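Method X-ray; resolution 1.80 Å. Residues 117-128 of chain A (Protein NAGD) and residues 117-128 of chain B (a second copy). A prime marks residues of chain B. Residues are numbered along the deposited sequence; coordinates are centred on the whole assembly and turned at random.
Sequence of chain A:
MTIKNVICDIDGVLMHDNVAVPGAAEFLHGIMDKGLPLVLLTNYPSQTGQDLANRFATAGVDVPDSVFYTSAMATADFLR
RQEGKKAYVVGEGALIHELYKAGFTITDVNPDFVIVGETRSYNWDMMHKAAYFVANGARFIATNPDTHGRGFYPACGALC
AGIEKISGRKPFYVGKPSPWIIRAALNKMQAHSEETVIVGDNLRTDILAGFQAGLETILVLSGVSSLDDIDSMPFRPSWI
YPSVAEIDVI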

ATOM      1  N   GLY A 117     -12.275  18.955   0.109  1.00 12.61           N
ATOM      2  CA  GLY A 117     -13.444  18.580  -0.666  1.00 14.76           C
ATOM      3  C   GLY A 117     -12.976  18.527  -2.107  1.00 16.89           C
ATOM      4  O   GLY A 117     -12.112  17.723  -2.450  1.00 16.92           O
ATOM      5  N   GLU A 118     -13.539  19.387  -2.946  1.00 18.59           N
ATOM      6  CA  GLU A 118     -13.148  19.468  -4.345  1.00 19.74           C
ATOM      7  C   GLU A 118     -13.052  20.926  -4.782  1.00 19.80           C
ATOM      8  O   GLU A 118     -13.867  21.766  -4.396  1.00 16.02           O
ATOM      9  CB  GLU A 118     -14.153  18.727  -5.235  1.00 31.96           C
ATOM     10  CG  GLU A 118     -14.170  19.202  -6.687  1.00 39.06           C
ATOM     11  CD  GLU A 118     -12.929  18.822  -7.486  1.00 42.68           C
ATOM     12  OE1 GLU A 118     -11.808  18.826  -6.933  1.00 42.09           O
ATOM     13  OE2 GLU A 118     -13.078  18.532  -8.694  1.00 46.59           O
ATOM     14  N   THR A 119     -12.033  21.228  -5.576  1.00 18.60           N
ATOM     15  CA  THR A 119     -11.861  22.577  -6.088  1.00 18.20           C
ATOM     16  C   THR A 119     -10.929  22.534  -7.282  1.00 20.08           C
ATOM     17  O   THR A 119      -9.839  21.974  -7.208  1.00 17.59           O
ATOM     18  CB  THR A 119     -11.288  23.538  -5.027  1.00 22.24           C
ATOM     19  OG1 THR A 119     -10.996  24.799  -5.646  1.00 23.89           O
ATOM     20  CG2 THR A 119     -10.018  22.969  -4.402  1.00 22.85           C
ATOM     21  N   ARG A 120     -11.371  23.112  -8.392  1.00 21.89           N
ATOM     22  CA  ARG A 120     -10.560  23.130  -9.596  1.00 24.37           C
ATOM     23  C   ARG A 120      -9.441  24.146  -9.477  1.00 23.42           C
ATOM     24  O   ARG A 120      -8.662  24.327 -10.409  1.00 24.57           O
ATOM     25  CB  ARG A 120     -11.417  23.462 -10.814  1.00 46.37           C
ATOM     26  CG  ARG A 120     -12.492  22.446 -11.147  1.00 51.69           C
ATOM     27  CD  ARG A 120     -12.994  22.737 -12.543  1.00 58.34           C
ATOM     28  NE  ARG A 120     -13.921  21.737 -13.057  1.00 63.25           N
ATOM     29  CZ  ARG A 120     -14.234  21.621 -14.343  1.00 65.45           C
ATOM     30  NH1 ARG A 120     -13.688  22.441 -15.231  1.00 66.52           N
ATOM     31  NH2 ARG A 120     -15.092  20.694 -14.743  1.00 66.72           N
ATOM     32  N   SER A 121      -9.378  24.821  -8.332  1.00 23.47           N
ATOM     33  CA  SER A 121      -8.343  25.815  -8.074  1.00 23.32           C
ATOM     34  C   SER A 121      -7.217  25.199  -7.256  1.00 21.88           C
ATOM     35  O   SER A 121      -6.256  25.879  -6.901  1.00 21.81           O
ATOM     36  CB  SER A 121      -8.920  27.016  -7.321  1.00 28.97           C
ATOM     37  OG  SER A 121      -9.749  27.792  -8.170  1.00 34.49           O
ATOM     38  N   TYR A 122      -7.348  23.911  -6.955  1.00 19.81           N
ATOM     39  CA  TYR A 122      -6.338  23.190  -6.179  1.00 18.11           C
ATOM     40  C   TYR A 122      -4.959  23.450  -6.778  1.00 18.08           C
ATOM     41  O   TYR A 122      -4.775  23.344  -7.994  1.00 17.02           O
ATOM     42  CB  TYR A 122      -6.618  21.687  -6.218  1.00 20.03           C
ATOM     43  CG  TYR A 122      -5.676  20.837  -5.384  1.00 20.07           C
ATOM     44  CD1 TYR A 122      -5.716  20.875  -3.993  1.00 21.41           C
ATOM     45  CD2 TYR A 122      -4.779  19.957  -5.988  1.00 21.11           C
ATOM     46  CE1 TYR A 122      -4.887  20.050  -3.218  1.00 21.98           C
ATOM     47  CE2 TYR A 122      -3.949  19.130  -5.225  1.00 20.84           C
ATOM     48  CZ  TYR A 122      -4.011  19.181  -3.844  1.00 21.49           C
ATOM     49  OH  TYR A 122      -3.200  18.363  -3.091  1.00 21.97           O
ATOM     50  N   ASN A 123      -3.990  23.783  -5.929  1.00 20.71           N
ATOM     51  CA  ASN A 123      -2.640  24.041  -6.412  1.00 20.51           C
ATOM     52  C   ASN A 123      -1.562  23.697  -5.394  1.00 20.57           C
ATOM     53  O   ASN A 123      -1.848  23.260  -4.279  1.00 19.14           O
ATOM     54  CB  ASN A 123      -2.493  25.510  -6.848  1.00 20.16           C
ATOM     55  CG  ASN A 123      -2.740  26.489  -5.716  1.00 23.50           C
ATOM     56  OD1 ASN A 123      -2.587  26.156  -4.543  1.00 29.18           O
ATOM     57  ND2 ASN A 123      -3.111  27.715  -6.069  1.00 20.51           N
ATOM     58  N   TRP A 124      -0.319  23.905  -5.809  1.00 18.56           N
ATOM     59  CA  TRP A 124       0.866  23.648  -5.002  1.00 19.77           C
ATOM     60  C   TRP A 124       0.776  24.296  -3.619  1.00 19.11           C
ATOM     61  O   TRP A 124       1.119  23.682  -2.610  1.00 18.14           O
ATOM     62  CB  TRP A 124       2.089  24.187  -5.752  1.00 22.41           C
ATOM     63  CG  TRP A 124       3.415  23.721  -5.236  1.00 24.29           C
ATOM     64  CD1 TRP A 124       4.138  22.652  -5.679  1.00 24.78           C
ATOM     65  CD2 TRP A 124       4.202  24.340  -4.211  1.00 25.89           C
ATOM     66  NE1 TRP A 124       5.328  22.569  -4.998  1.00 27.18           N
ATOM     67  CE2 TRP A 124       5.390  23.590  -4.085  1.00 27.08           C
ATOM     68  CE3 TRP A 124       4.014  25.451  -3.380  1.00 27.96           C
ATOM     69  CZ2 TRP A 124       6.396  23.925  -3.168  1.00 28.73           C
ATOM     70  CZ3 TRP A 124       5.013  25.784  -2.466  1.00 27.92           C
ATOM     71  CH2 TRP A 124       6.186  25.019  -2.366  1.00 28.58           C
ATOM     72  N   ASP A 125       0.318  25.542  -3.578  1.00 20.27           N
ATOM     73  CA  ASP A 125       0.196  26.254  -2.308  1.00 21.64           C
ATOM     74  C   ASP A 125      -0.784  25.593  -1.340  1.00 19.68           C
ATOM     75  O   ASP A 125      -0.497  25.470  -0.152  1.00 20.55           O
ATOM     76  CB  ASP A 125      -0.211  27.710  -2.553  1.00 34.04           C
ATOM     77  CG  ASP A 125       0.876  28.507  -3.249  1.00 39.81           C
ATOM     78  OD1 ASP A 125       2.007  28.559  -2.718  1.00 42.17           O
ATOM     79  OD2 ASP A 125       0.599  29.085  -4.321  1.00 44.89           O
ATOM     80  N   MET A 126      -1.936  25.173  -1.845  1.00 18.63           N
ATOM     81  CA  MET A 126      -2.935  24.515  -1.009  1.00 18.10           C
ATOM     82  C   MET A 126      -2.408  23.185  -0.489  1.00 18.10           C
ATOM     83  O   MET A 126      -2.581  22.854   0.678  1.00 16.72           O
ATOM     84  CB  MET A 126      -4.220  24.276  -1.802  1.00 18.70           C
ATOM     85  CG  MET A 126      -5.009  25.533  -2.119  1.00 21.04           C
ATOM     86  SD  MET A 126      -6.577  25.117  -2.895  1.00 23.88           S
ATOM     87  CE  MET A 126      -6.859  26.565  -3.910  1.00 23.79           C
ATOM     88  N   MET A 127      -1.767  22.420  -1.365  1.00 17.96           N
ATOM     89  CA  MET A 127      -1.217  21.128  -0.963  1.00 18.47           C
ATOM     90  C   MET A 127      -0.183  21.351   0.134  1.00 17.20           C
ATOM     91  O   MET A 127      -0.140  20.624   1.124  1.00 15.59           O
ATOM     92  CB  MET A 127      -0.552  20.432  -2.155  1.00 17.10           C
ATOM     93  CG  MET A 127      -0.130  19.000  -1.866  1.00 18.27           C
ATOM     94  SD  MET A 127       0.951  18.266  -3.110  1.00 20.09           S
ATOM     95  CE  MET A 127      -0.083  18.305  -4.558  1.00 18.39           C
ATOM     96  N   HIS A 128       0.645  22.373  -0.058  1.00 17.87           N
ATOM     97  CA  HIS A 128       1.692  22.725   0.893  1.00 18.19           C
ATOM     98  C   HIS A 128       1.115  23.067   2.264  1.00 17.96           C
ATOM     99  O   HIS A 128       1.497  22.478   3.273  1.00 16.77           O
ATOM    100  CB  HIS A 128       2.497  23.916   0.357  1.00 21.44           C
ATOM    101  CG  HIS A 128       3.491  24.467   1.332  1.00 23.45           C
ATOM    102  ND1 HIS A 128       3.778  25.813   1.418  1.00 26.81           N
ATOM    103  CD2 HIS A 128       4.271  23.857   2.255  1.00 24.22           C
ATOM    104  CE1 HIS A 128       4.688  26.008   2.355  1.00 25.30           C
ATOM    105  NE2 HIS A 128       5.004  24.837   2.878  1.00 25.95           N
TER
ATOM    106  N   GLY B 117       8.300  16.685 -12.756  1.00 12.61           N
ATOM    107  CA  GLY B 117       9.464  17.113 -11.999  1.00 14.76           C
ATOM    108  C   GLY B 117       8.916  17.880 -10.812  1.00 16.89           C
ATOM    109  O   GLY B 117       8.204  17.315  -9.984  1.00 16.92           O
ATOM    110  N   GLU B 118       9.240  19.164 -10.734  1.00 18.59           N
ATOM    111  CA  GLU B 118       8.745  20.021  -9.667  1.00 19.74           C
ATOM    112  C   GLU B 118       8.334  21.378 -10.229  1.00 19.80           C
ATOM    113  O   GLU B 118       8.994  21.933 -11.111  1.00 16.02           O
ATOM    114  CB  GLU B 118       9.810  20.212  -8.583  1.00 31.96           C
ATOM    115  CG  GLU B 118       9.633  21.479  -7.749  1.00 39.06           C
ATOM    116  CD  GLU B 118       8.438  21.447  -6.803  1.00 42.68           C
ATOM    117  OE1 GLU B 118       7.379  20.886  -7.159  1.00 42.09           O
ATOM    118  OE2 GLU B 118       8.556  22.010  -5.692  1.00 46.59           O
ATOM    119  N   THR B 119       7.223  21.902  -9.728  1.00 18.60           N
ATOM    120  CA  THR B 119       6.755  23.209 -10.159  1.00 18.20           C
ATOM    121  C   THR B 119       5.768  23.738  -9.137  1.00 20.08           C
ATOM    122  O   THR B 119       4.817  23.054  -8.770  1.00 17.59           O
ATOM    123  CB  THR B 119       6.080  23.162 -11.545  1.00 22.24           C
ATOM    124  OG1 THR B 119       5.504  24.445 -11.828  1.00 23.89           O
ATOM    125  CG2 THR B 119       4.992  22.093 -11.588  1.00 22.85           C
ATOM    126  N   ARG B 120       6.011  24.954  -8.664  1.00 21.89           N
ATOM    127  CA  ARG B 120       5.131  25.559  -7.681  1.00 24.37           C
ATOM    128  C   ARG B 120       3.844  26.035  -8.330  1.00 23.42           C
ATOM    129  O   ARG B 120       2.983  26.600  -7.662  1.00 24.57           O
ATOM    130  CB  ARG B 120       5.818  26.738  -6.999  1.00 46.37           C
ATOM    131  CG  ARG B 120       7.046  26.387  -6.181  1.00 51.69           C
ATOM    132  CD  ARG B 120       7.383  27.576  -5.310  1.00 58.34           C
ATOM    133  NE  ARG B 120       8.450  27.321  -4.351  1.00 63.25           N
ATOM    134  CZ  ARG B 120       8.689  28.097  -3.299  1.00 65.45           C
ATOM    135  NH1 ARG B 120       7.933  29.163  -3.081  1.00 66.52           N
ATOM    136  NH2 ARG B 120       9.682  27.813  -2.470  1.00 66.72           N
ATOM    137  N   SER B 121       3.731  25.819  -9.638  1.00 23.47           N
ATOM    138  CA  SER B 121       2.542  26.209 -10.387  1.00 23.32           C
ATOM    139  C   SER B 121       1.617  25.012 -10.561  1.00 21.88           C
ATOM    140  O   SER B 121       0.569  25.117 -11.195  1.00 21.81           O
ATOM    141  CB  SER B 121       2.923  26.761 -11.762  1.00 28.97           C
ATOM    142  OG  SER B 121       3.523  28.040 -11.643  1.00 34.49           O
ATOM    143  N   TYR B 122       2.019  23.874 -10.002  1.00 19.81           N
ATOM    144  CA  TYR B 122       1.226  22.647 -10.086  1.00 18.11           C
ATOM    145  C   TYR B 122      -0.216  22.947  -9.686  1.00 18.08           C
ATOM    146  O   TYR B 122      -0.459  23.589  -8.660  1.00 17.02           O
ATOM    147  CB  TYR B 122       1.792  21.588  -9.138  1.00 20.03           C
ATOM    148  CG  TYR B 122       1.094  20.241  -9.193  1.00 20.07           C
ATOM    149  CD1 TYR B 122       1.224  19.410 -10.302  1.00 21.41           C
ATOM    150  CD2 TYR B 122       0.347  19.775  -8.111  1.00 21.11           C
ATOM    151  CE1 TYR B 122       0.628  18.140 -10.333  1.00 21.98           C
ATOM    152  CE2 TYR B 122      -0.249  18.511  -8.131  1.00 20.84           C
ATOM    153  CZ  TYR B 122      -0.102  17.701  -9.244  1.00 21.49           C
ATOM    154  OH  TYR B 122      -0.683  16.453  -9.264  1.00 21.97           O
ATOM    155  N   ASN B 123      -1.169  22.480 -10.487  1.00 20.71           N
ATOM    156  CA  ASN B 123      -2.574  22.712 -10.178  1.00 20.51           C
ATOM    157  C   ASN B 123      -3.490  21.606 -10.681  1.00 20.57           C
ATOM    158  O   ASN B 123      -3.047  20.636 -11.297  1.00 19.14           O
ATOM    159  CB  ASN B 123      -3.036  24.067 -10.744  1.00 20.16           C
ATOM    160  CG  ASN B 123      -2.908  24.150 -12.253  1.00 23.50           C
ATOM    161  OD1 ASN B 123      -2.911  23.137 -12.948  1.00 29.18           O
ATOM    162  ND2 ASN B 123      -2.810  25.371 -12.769  1.00 20.51           N
ATOM    163  N   TRP B 124      -4.776  21.779 -10.402  1.00 18.56           N
ATOM    164  CA  TRP B 124      -5.829  20.849 -10.787  1.00 19.77           C
ATOM    165  C   TRP B 124      -5.771  20.494 -12.275  1.00 19.11           C
ATOM    166  O   TRP B 124      -5.916  19.333 -12.654  1.00 18.14           O
ATOM    167  CB  TRP B 124      -7.183  21.484 -10.454  1.00 22.41           C
ATOM    168  CG  TRP B 124      -8.352  20.550 -10.473  1.00 24.29           C
ATOM    169  CD1 TRP B 124      -8.881  19.876  -9.411  1.00 24.78           C
ATOM    170  CD2 TRP B 124      -9.172  20.225 -11.603  1.00 25.89           C
ATOM    171  NE1 TRP B 124      -9.981  19.154  -9.808  1.00 27.18           N
ATOM    172  CE2 TRP B 124     -10.178  19.346 -11.151  1.00 27.08           C
ATOM    173  CE3 TRP B 124      -9.148  20.585 -12.956  1.00 27.96           C
ATOM    174  CZ2 TRP B 124     -11.164  18.831 -12.004  1.00 28.73           C
ATOM    175  CZ3 TRP B 124     -10.127  20.072 -13.806  1.00 27.92           C
ATOM    176  CH2 TRP B 124     -11.117  19.201 -13.326  1.00 28.58           C
ATOM    177  N   ASP B 125      -5.564  21.501 -13.115  1.00 20.27           N
ATOM    178  CA  ASP B 125      -5.496  21.273 -14.556  1.00 21.64           C
ATOM    179  C   ASP B 125      -4.341  20.361 -14.967  1.00 19.68           C
ATOM    180  O   ASP B 125      -4.515  19.472 -15.795  1.00 20.55           O
ATOM    181  CB  ASP B 125      -5.400  22.608 -15.302  1.00 34.04           C
ATOM    182  CG  ASP B 125      -6.669  23.431 -15.181  1.00 39.81           C
ATOM    183  OD1 ASP B 125      -7.748  22.918 -15.548  1.00 42.17           O
ATOM    184  OD2 ASP B 125      -6.585  24.592 -14.726  1.00 44.89           O
ATOM    185  N   MET B 126      -3.167  20.584 -14.392  1.00 18.63           N
ATOM    186  CA  MET B 126      -2.002  19.760 -14.702  1.00 18.10           C
ATOM    187  C   MET B 126      -2.221  18.326 -14.241  1.00 18.10           C
ATOM    188  O   MET B 126      -1.906  17.381 -14.956  1.00 16.72           O
ATOM    189  CB  MET B 126      -0.754  20.325 -14.025  1.00 18.70           C
ATOM    190  CG  MET B 126      -0.250  21.629 -14.616  1.00 21.04           C
ATOM    191  SD  MET B 126       1.311  22.105 -13.862  1.00 23.88           S
ATOM    192  CE  MET B 126       1.232  23.889 -13.994  1.00 23.79           C
ATOM    193  N   MET B 127      -2.759  18.167 -13.037  1.00 17.96           N
ATOM    194  CA  MET B 127      -3.017  16.831 -12.507  1.00 18.47           C
ATOM    195  C   MET B 127      -3.995  16.113 -13.428  1.00 17.20           C
ATOM    196  O   MET B 127      -3.826  14.937 -13.743  1.00 15.59           O
ATOM    197  CB  MET B 127      -3.613  16.917 -11.098  1.00 17.10           C
ATOM    198  CG  MET B 127      -3.725  15.570 -10.401  1.00 18.27           C
ATOM    199  SD  MET B 127      -4.725  15.579  -8.900  1.00 20.09           S
ATOM    200  CE  MET B 127      -3.822  16.713  -7.868  1.00 18.39           C
ATOM    201  N   HIS B 128      -5.019  16.844 -13.858  1.00 17.87           N
ATOM    202  CA  HIS B 128      -6.046  16.312 -14.745  1.00 18.19           C
ATOM    203  C   HIS B 128      -5.453  15.830 -16.066  1.00 17.96           C
ATOM    204  O   HIS B 128      -5.641  14.681 -16.458  1.00 16.77           O
ATOM    205  CB  HIS B 128      -7.104  17.391 -15.015  1.00 21.44           C
ATOM    206  CG  HIS B 128      -8.116  17.005 -16.049  1.00 23.45           C
ATOM    207  ND1 HIS B 128      -8.654  17.914 -16.935  1.00 26.81           N
ATOM    208  CD2 HIS B 128      -8.695  15.815 -16.333  1.00 24.22           C
ATOM    209  CE1 HIS B 128      -9.518  17.299 -17.723  1.00 25.30           C
ATOM    210  NE2 HIS B 128      -9.562  16.025 -17.378  1.00 25.95           N
TER
HETATM  211  O   HOH W   1      -6.252  24.479 -12.000  1.00 24.76           O
HETATM  212  O   HOH W   2       0.485  27.235  -6.351  1.00 24.76           O

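The two copies meet about an exact two-fold axis, so each contact described from chain B recurs with the chains exchanged; together the stretches bury 680 Å². Gly117′ takes no part. Glu118′ is the first residue to reach across: its CA-to-CB bond points sideways, but its carboxylate approaches the indole of Trp124, whose NE1 donates weak hydrogen bonds to OE1 (3.4 Å) and OE2 (3.3 Å) of Glu118′. Thr119′ opens a type I turn ending at Tyr122′, and within it Arg120′ CA lies over a face of the Trp124 ring, 3.6 Å from the centroid of the five-membered ring, a CH-pi contact, while the Arg120′ guanidinium presents a face to Trp124 CH2. A water donates to both Arg120′ O and Asp125 OD2, tying the turn to the opposing helix.

At the end of the turn, Trp124 N donates to Tyr122′ O at 2.9 Å, and Tyr122′ CE2 packs against Met127 CE at 3.6 Å. The CA atoms of the two stretches come closest at Asn123′, whose CA lies 4.0 Å from Asn123 CA in a single beta bridge. Its side chain turns back to cap its own helix, OD1 accepting from Met126′ N at 2.9 Å. The CA-to-CB bond of Trp124′ points toward chain A, and its indole fills the equivalent site beside Arg120, and Met127′ CE closes the contact 3.6 Å from Tyr122 CE2.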